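Local coordinates for ABC transporter, solute-binding protein (Staphylococcus aureus, PDB 6LKK) that binds glucose 6-phosphate in the cleft of a periplasmic-binding-protein fold and probably serves as the extracellular sensor component of a two-component signalling system, at residues 98-104 / 184-190; 203-207 / 265-269. The contacts are given in a common frame with arbitrary orientation. Residue numbers count along the deposited sequence, not the author numbering.

In the fold
Contact 1 is complete at residue 190, before contact 2 begins at 203, and their centres lie about 9 Å apart, on the same side of the chain's centre. Both reach one mixed sheet: strand 92-105 pairs with strand 184-188 in contact 1 and is also the neighbour of strand 202-205, which carries the first half of contact 2. Helix 189-197 leads on to strand 202-205. The two sites touch directly, E189 OE2 lying 2.5 Å from Y206 OH in a probable hydrogen bond and V104 O 2.8 Å from S203 N in another. Contact 1 ends at the glucose 6-phosphate pocket; contact 2 ties the loop between strand 253-254 and helix 286-293 to the same sheet.

Contact 1 (98-104 / 184-190); sequences MPTVIVV and AGLSYEQ. With G6P (6-O-phosphono-alpha-D-glucopyranose), chain B.
Residues 98-104 of strand 92-105 and strand 184-188 run antiparallel, axes 4.4 Å apart at closest approach and 154° between directions. T100, I102, V104, A184, L186 and Y188 point to one face of the sheet, V101, V103 and S187 to the other. A184 starts opposite V104 in a non-hydrogen-bonded pair (CA-CA 4.2 Å), its CB 4.1 Å from V104 CG2. G185 then forms a hydrogen-bonded pair with V103: G185 N to V103 O is 2.8 Å and V103 N to G185 O 2.9 Å. L186 faces I102 across the next non-hydrogen-bonded pair (CA-CA 4.8 Å), L186 CD2 3.8 Å from I102 CG1. S187 and V101 are a hydrogen-bonded pair, S187 N to V101 O at 2.9 Å and V101 N to S187 O at 3.1 Å. Y188, the N-cap of helix 189-197, makes a non-hydrogen-bonded pair with T100 (CA-CA 4.1 Å). Its chi1 is p; G6P O5 lies over one ring face, 3.5 Å from Y188 CD1, and M98 SD at the edge, 5.1 Å from the centroid, a Met-aromatic contact. M98 (t, p, p) brings CG to 3.4 Å from G6P O2. E189 N donates to P99 O at 2.9 Å; its OE2 is hydrogen-bonded to Y206 OH, and OE1 makes a salt bridge with K253 NZ. Q190 N makes a weak hydrogen bond to M98 SD (3.6 Å). The strand-to-helix turn at the cleft fits the periplasmic-binding-protein fold, and here M98 and Y188 line the glucose 6-phosphate pocket.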
loop_
_atom_site.group_PDB
_atom_site.type_symbol
_atom_site.label_atom_id
_atom_site.label_comp_id
_atom_site.label_asym_id
_atom_site.label_seq_id
_atom_site.Cartn_x
_atom_site.Cartn_y
_atom_site.Cartn_z
ATOM N N MET A 98 -3.298 1.727 -5.168
ATOM C CA MET A 98 -3.251 2.484 -3.917
ATOM C C MET A 98 -2.331 3.684 -4.081
ATOM O O MET A 98 -1.097 3.539 -4.017
ATOM C CB MET A 98 -2.781 1.612 -2.761
ATOM C CG MET A 98 -2.961 2.262 -1.399
ATOM S SD MET A 98 -4.689 2.411 -0.928
ATOM C CE MET A 98 -5.057 0.695 -0.587
ATOM N N PRO A 99 -2.877 4.878 -4.288
ATOM C CA PRO A 99 -2.031 6.074 -4.266
ATOM C C PRO A 99 -1.409 6.272 -2.894
ATOM O O PRO A 99 -2.062 6.097 -1.863
ATOM C CB PRO A 99 -3.005 7.209 -4.609
ATOM C CG PRO A 99 -4.156 6.547 -5.273
ATOM C CD PRO A 99 -4.270 5.198 -4.641
ATOM N N THR A 100 -0.128 6.621 -2.888
ATOM C CA THR A 100 0.478 7.173 -1.692
ATOM C C THR A 100 0.130 8.653 -1.609
ATOM O O THR A 100 -0.098 9.312 -2.626
ATOM C CB THR A 100 1.993 6.967 -1.699
ATOM O OG1 THR A 100 2.567 7.619 -2.838
ATOM C CG2 THR A 100 2.326 5.484 -1.749
ATOM N N VAL A 101 0.044 9.169 -0.382
ATOM C CA VAL A 101 -0.437 10.525 -0.161
ATOM C C VAL A 101 0.330 11.172 0.980
ATOM O O VAL A 101 0.962 10.504 1.800
ATOM C CB VAL A 101 -1.951 10.570 0.155
ATOM C CG1 VAL A 101 -2.761 9.939 -0.971
ATOM C CG2 VAL A 101 -2.251 9.883 1.479
ATOM N N ILE A 102 0.266 12.494 1.012
ATOM C CA ILE A 102 0.614 13.274 2.191
ATOM C C ILE A 102 -0.666 13.527 2.967
ATOM O O ILE A 102 -1.700 13.871 2.384
ATOM C CB ILE A 102 1.294 14.598 1.797
ATOM C CG1 ILE A 102 2.621 14.334 1.090
ATOM C CG2 ILE A 102 1.508 15.482 3.029
ATOM C CD1 ILE A 102 3.202 15.557 0.414
ATOM N N VAL A 103 -0.612 13.351 4.282
ATOM C CA VAL A 103 -1.727 13.692 5.155
ATOM C C VAL A 103 -1.320 14.884 6.006
ATOM O O VAL A 103 -0.195 14.946 6.514
ATOM C CB VAL A 103 -2.168 12.501 6.028
ATOM C CG1 VAL A 103 -2.856 11.453 5.158
ATOM C CG2 VAL A 103 -0.988 11.906 6.782
ATOM N N VAL A 104 -2.236 15.836 6.139
ATOM C CA VAL A 104 -1.998 17.088 6.843
ATOM C C VAL A 104 -3.063 17.236 7.917
ATOM O O VAL A 104 -4.239 16.950 7.675
ATOM C CB VAL A 104 -2.033 18.288 5.873
ATOM C CG1 VAL A 104 -1.809 19.596 6.624
ATOM C CG2 VAL A 104 -1.002 18.109 4.769
ATOM N N ALA A 184 2.014 16.893 9.598
ATOM C CA ALA A 184 1.780 16.174 8.356
ATOM C C ALA A 184 2.591 14.888 8.369
ATOM O O ALA A 184 3.495 14.709 9.188
ATOM C CB ALA A 184 2.133 17.033 7.135
ATOM N N GLY A 185 2.252 13.991 7.447
ATOM C CA GLY A 185 2.940 12.716 7.370
ATOM C C GLY A 185 2.775 12.081 6.008
ATOM O O GLY A 185 1.953 12.501 5.192
ATOM N N LEU A 186 3.580 11.044 5.778
ATOM C CA LEU A 186 3.564 10.293 4.528
ATOM C C LEU A 186 2.792 8.996 4.739
ATOM O O LEU A 186 3.208 8.140 5.526
ATOM C CB LEU A 186 4.987 10.011 4.051
ATOM C CG LEU A 186 5.883 11.232 3.828
ATOM C CD1 LEU A 186 7.155 10.805 3.119
ATOM C CD2 LEU A 186 5.177 12.323 3.037
ATOM N N SER A 187 1.675 8.853 4.032
ATOM C CA SER A 187 0.723 7.778 4.285
ATOM C C SER A 187 0.264 7.217 2.942
ATOM O O SER A 187 0.939 7.350 1.914
ATOM C CB SER A 187 -0.437 8.304 5.148
ATOM O OG SER A 187 -1.388 7.292 5.418
ATOM N N TYR A 188 -0.891 6.554 2.944
ATOM C CA TYR A 188 -1.492 6.064 1.715
ATOM C C TYR A 188 -2.997 6.282 1.784
ATOM O O TYR A 188 -3.571 6.500 2.853
ATOM C CB TYR A 188 -1.153 4.588 1.451
ATOM C CG TYR A 188 -1.639 3.601 2.489
ATOM C CD1 TYR A 188 -0.903 3.350 3.640
ATOM C CD2 TYR A 188 -2.820 2.896 2.305
ATOM C CE1 TYR A 188 -1.335 2.440 4.579
ATOM C CE2 TYR A 188 -3.262 1.981 3.241
ATOM C CZ TYR A 188 -2.516 1.757 4.379
ATOM O OH TYR A 188 -2.950 0.849 5.318
ATOM N N GLU A 189 -3.629 6.206 0.614
ATOM C CA GLU A 189 -4.970 6.754 0.439
ATOM C C GLU A 189 -5.979 6.130 1.400
ATOM O O GLU A 189 -6.767 6.843 2.033
ATOM C CB GLU A 189 -5.409 6.555 -1.009
ATOM C CG GLU A 189 -6.665 7.303 -1.385
ATOM C CD GLU A 189 -6.931 7.245 -2.868
ATOM O OE1 GLU A 189 -7.244 6.145 -3.372
ATOM O OE2 GLU A 189 -6.807 8.293 -3.537
ATOM N N GLN A 190 -6.001 4.798 1.501
ATOM C CA GLN A 190 -7.035 4.147 2.306
ATOM C C GLN A 190 -6.866 4.445 3.792
ATOM O O GLN A 190 -7.856 4.614 4.512
ATOM C CB GLN A 190 -7.026 2.634 2.063
ATOM C CG GLN A 190 -7.868 2.197 0.885
ATOM C CD GLN A 190 -9.306 2.651 1.010
ATOM O OE1 GLN A 190 -9.951 2.429 2.036
ATOM N NE2 GLN A 190 -9.807 3.320 -0.021
HETATM C C1 G6P B . 1.159 0.343 1.162
HETATM C C2 G6P B . 0.290 -0.567 0.258
HETATM C C3 G6P B . -0.774 -1.315 0.972
HETATM C C4 G6P B . -0.324 -1.739 2.299
HETATM C C5 G6P B . -0.125 -0.507 3.175
HETATM C C6 G6P B . 0.475 -0.890 4.490
HETATM O O1 G6P B . 1.211 1.633 0.633
HETATM O O2 G6P B . -0.324 0.215 -0.780
HETATM O O3 G6P B . -1.123 -2.525 0.170
HETATM O O4 G6P B . -1.321 -2.587 2.921
HETATM O O5 G6P B . 0.767 0.497 2.564
HETATM O O6 G6P B . 1.704 -1.541 4.254
HETATM P P G6P B . 3.088 -1.040 5.085
HETATM O O1P G6P B . 4.214 -1.993 4.726
HETATM O O2P G6P B . 2.832 -1.078 6.605
HETATM O O3P G6P B . 3.444 0.339 4.665
#

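Contact 2 (203-207 / 265-269); sequences SIVYP and QSIEN
This is a partly buried side-chain contact between the end of a sheet strand and an irregular loop: I204 and Y206 reach out from segment 203-207 to S266, I267 and E268, in the loop between strand 253-254 and helix 286-293. The extended backbone of strand 202-205 carries on through Y206 (phi/psi -95/108), just past the strand's end, so that I204 and Y206 both direct their CB toward the loop while S203 and V205 direct theirs away. The two backbones stay well apart, with CA-CA 7.0 Å for I204 and S266 and 8.3 Å for Y206 and E268, burying 231 Å² in all. Y206, chi1 m and chi2 87°, extends its ring so that OH accepts a hydrogen bond from E268 N at 3.1 Å. The ring also receives E268 CB over one face, 4.0 Å from the centroid, a CH-pi contact, and E268 CG comes to 3.2 Å from Y206 CE1. The strand belongs to the mixed sheet of the solute-binding-protein fold, where it pairs with strand 92-105; V101 of that strand packs against both I204 and Y206. Two residues before Y206, I204 (m, t) sets CD1 3.8 Å from CD1 of I267 (m, m) and 3.9 Å from S266 OG. A water lies 2.8 Å from I204 N, whose hydrogen bond it accepts, and 2.8 Å from S266 OG, bridging backbone to side chain. Y206 OH is also hydrogen-bonded to OE2 of E189 in helix 189-197, the helix against which I267 also packs, through E189 and R193.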
loop_
_atom_site.group_PDB
_atom_site.type_symbol
_atom_site.label_atom_id
_atom_site.label_comp_id
_atom_site.label_asym_id
_atom_site.label_seq_id
_atom_site.Cartn_x
_atom_site.Cartn_y
_atom_site.Cartn_z
ATOM N N SER A 203 -6.430 16.314 6.122
ATOM C CA SER A 203 -6.502 16.651 4.707
ATOM C C SER A 203 -5.609 15.703 3.918
ATOM O O SER A 203 -4.498 15.376 4.348
ATOM C CB SER A 203 -6.071 18.098 4.454
ATOM O OG SER A 203 -7.017 19.014 4.975
ATOM N N ILE A 204 -6.098 15.272 2.760
ATOM C CA ILE A 204 -5.380 14.344 1.892
ATOM C C ILE A 204 -4.778 15.146 0.748
ATOM O O ILE A 204 -5.493 15.868 0.041
ATOM C CB ILE A 204 -6.310 13.235 1.377
ATOM C CG1 ILE A 204 -6.927 12.486 2.567
ATOM C CG2 ILE A 204 -5.549 12.273 0.474
ATOM C CD1 ILE A 204 -8.022 11.511 2.196
ATOM N N VAL A 205 -3.464 15.034 0.576
ATOM C CA VAL A 205 -2.723 15.799 -0.421
ATOM C C VAL A 205 -2.030 14.823 -1.359
ATOM O O VAL A 205 -1.259 13.959 -0.917
ATOM C CB VAL A 205 -1.706 16.749 0.230
ATOM C CG1 VAL A 205 -0.825 17.412 -0.829
ATOM C CG2 VAL A 205 -2.424 17.806 1.055
ATOM N N TYR A 206 -2.298 14.966 -2.654
ATOM C CA TYR A 206 -1.598 14.210 -3.674
ATOM C C TYR A 206 -0.445 15.063 -4.181
ATOM O O TYR A 206 -0.689 16.058 -4.883
ATOM C CB TYR A 206 -2.548 13.845 -4.812
ATOM C CG TYR A 206 -3.733 13.022 -4.349
ATOM C CD1 TYR A 206 -4.891 13.631 -3.874
ATOM C CD2 TYR A 206 -3.686 11.634 -4.368
ATOM C CE1 TYR A 206 -5.970 12.878 -3.437
ATOM C CE2 TYR A 206 -4.761 10.875 -3.932
ATOM C CZ TYR A 206 -5.901 11.503 -3.473
ATOM O OH TYR A 206 -6.977 10.756 -3.044
ATOM N N PRO A 207 0.808 14.742 -3.851
ATOM C CA PRO A 207 1.901 15.696 -4.099
ATOM C C PRO A 207 2.004 16.097 -5.564
ATOM O O PRO A 207 2.052 15.251 -6.460
ATOM C CB PRO A 207 3.154 14.944 -3.625
ATOM C CG PRO A 207 2.737 13.532 -3.383
ATOM C CD PRO A 207 1.268 13.535 -3.149
ATOM N N GLN A 265 -15.937 12.763 -2.258
ATOM C CA GLN A 265 -15.413 13.842 -1.411
ATOM C C GLN A 265 -13.971 14.121 -1.831
ATOM O O GLN A 265 -13.714 14.278 -3.037
ATOM C CB GLN A 265 -15.620 13.453 0.045
ATOM C CG GLN A 265 -17.087 13.294 0.424
ATOM C CD GLN A 265 -17.279 12.884 1.869
ATOM O OE1 GLN A 265 -16.975 11.754 2.252
ATOM N NE2 GLN A 265 -17.784 13.804 2.681
ATOM N N SER A 266 -13.012 14.195 -0.905
ATOM C CA SER A 266 -11.679 14.681 -1.238
ATOM C C SER A 266 -10.784 13.618 -1.865
ATOM O O SER A 266 -9.664 13.945 -2.272
ATOM C CB SER A 266 -10.996 15.242 0.014
ATOM O OG SER A 266 -10.555 14.200 0.865
ATOM N N ILE A 267 -11.234 12.365 -1.948
ATOM C CA ILE A 267 -10.490 11.363 -2.700
ATOM C C ILE A 267 -10.482 11.777 -4.165
ATOM O O ILE A 267 -11.481 12.282 -4.692
ATOM C CB ILE A 267 -11.113 9.968 -2.518
ATOM C CG1 ILE A 267 -11.203 9.593 -1.032
ATOM C CG2 ILE A 267 -10.321 8.919 -3.291
ATOM C CD1 ILE A 267 -9.869 9.375 -0.354
ATOM N N GLU A 268 -9.352 11.573 -4.835
ATOM C CA GLU A 268 -9.203 11.973 -6.227
ATOM C C GLU A 268 -9.219 10.757 -7.144
ATOM O O GLU A 268 -8.669 9.701 -6.812
ATOM C CB GLU A 268 -7.906 12.760 -6.442
ATOM C CG GLU A 268 -7.859 14.097 -5.711
ATOM C CD GLU A 268 -8.727 15.171 -6.350
ATOM O OE1 GLU A 268 -9.346 14.908 -7.403
ATOM O OE2 GLU A 268 -8.785 16.288 -5.795
ATOM N N ASN A 269 -9.863 10.924 -8.296
ATOM C CA ASN A 269 -9.763 9.971 -9.388
ATOM C C ASN A 269 -8.344 9.981 -9.946
ATOM O O ASN A 269 -7.652 11.001 -9.913
ATOM C CB ASN A 269 -10.770 10.332 -10.483
ATOM C CG ASN A 269 -10.810 9.320 -11.607
ATOM O OD1 ASN A 269 -9.938 9.300 -12.475
ATOM N ND2 ASN A 269 -11.845 8.488 -11.614
HETATM O O HOH W 1 -8.808 15.906 2.242
#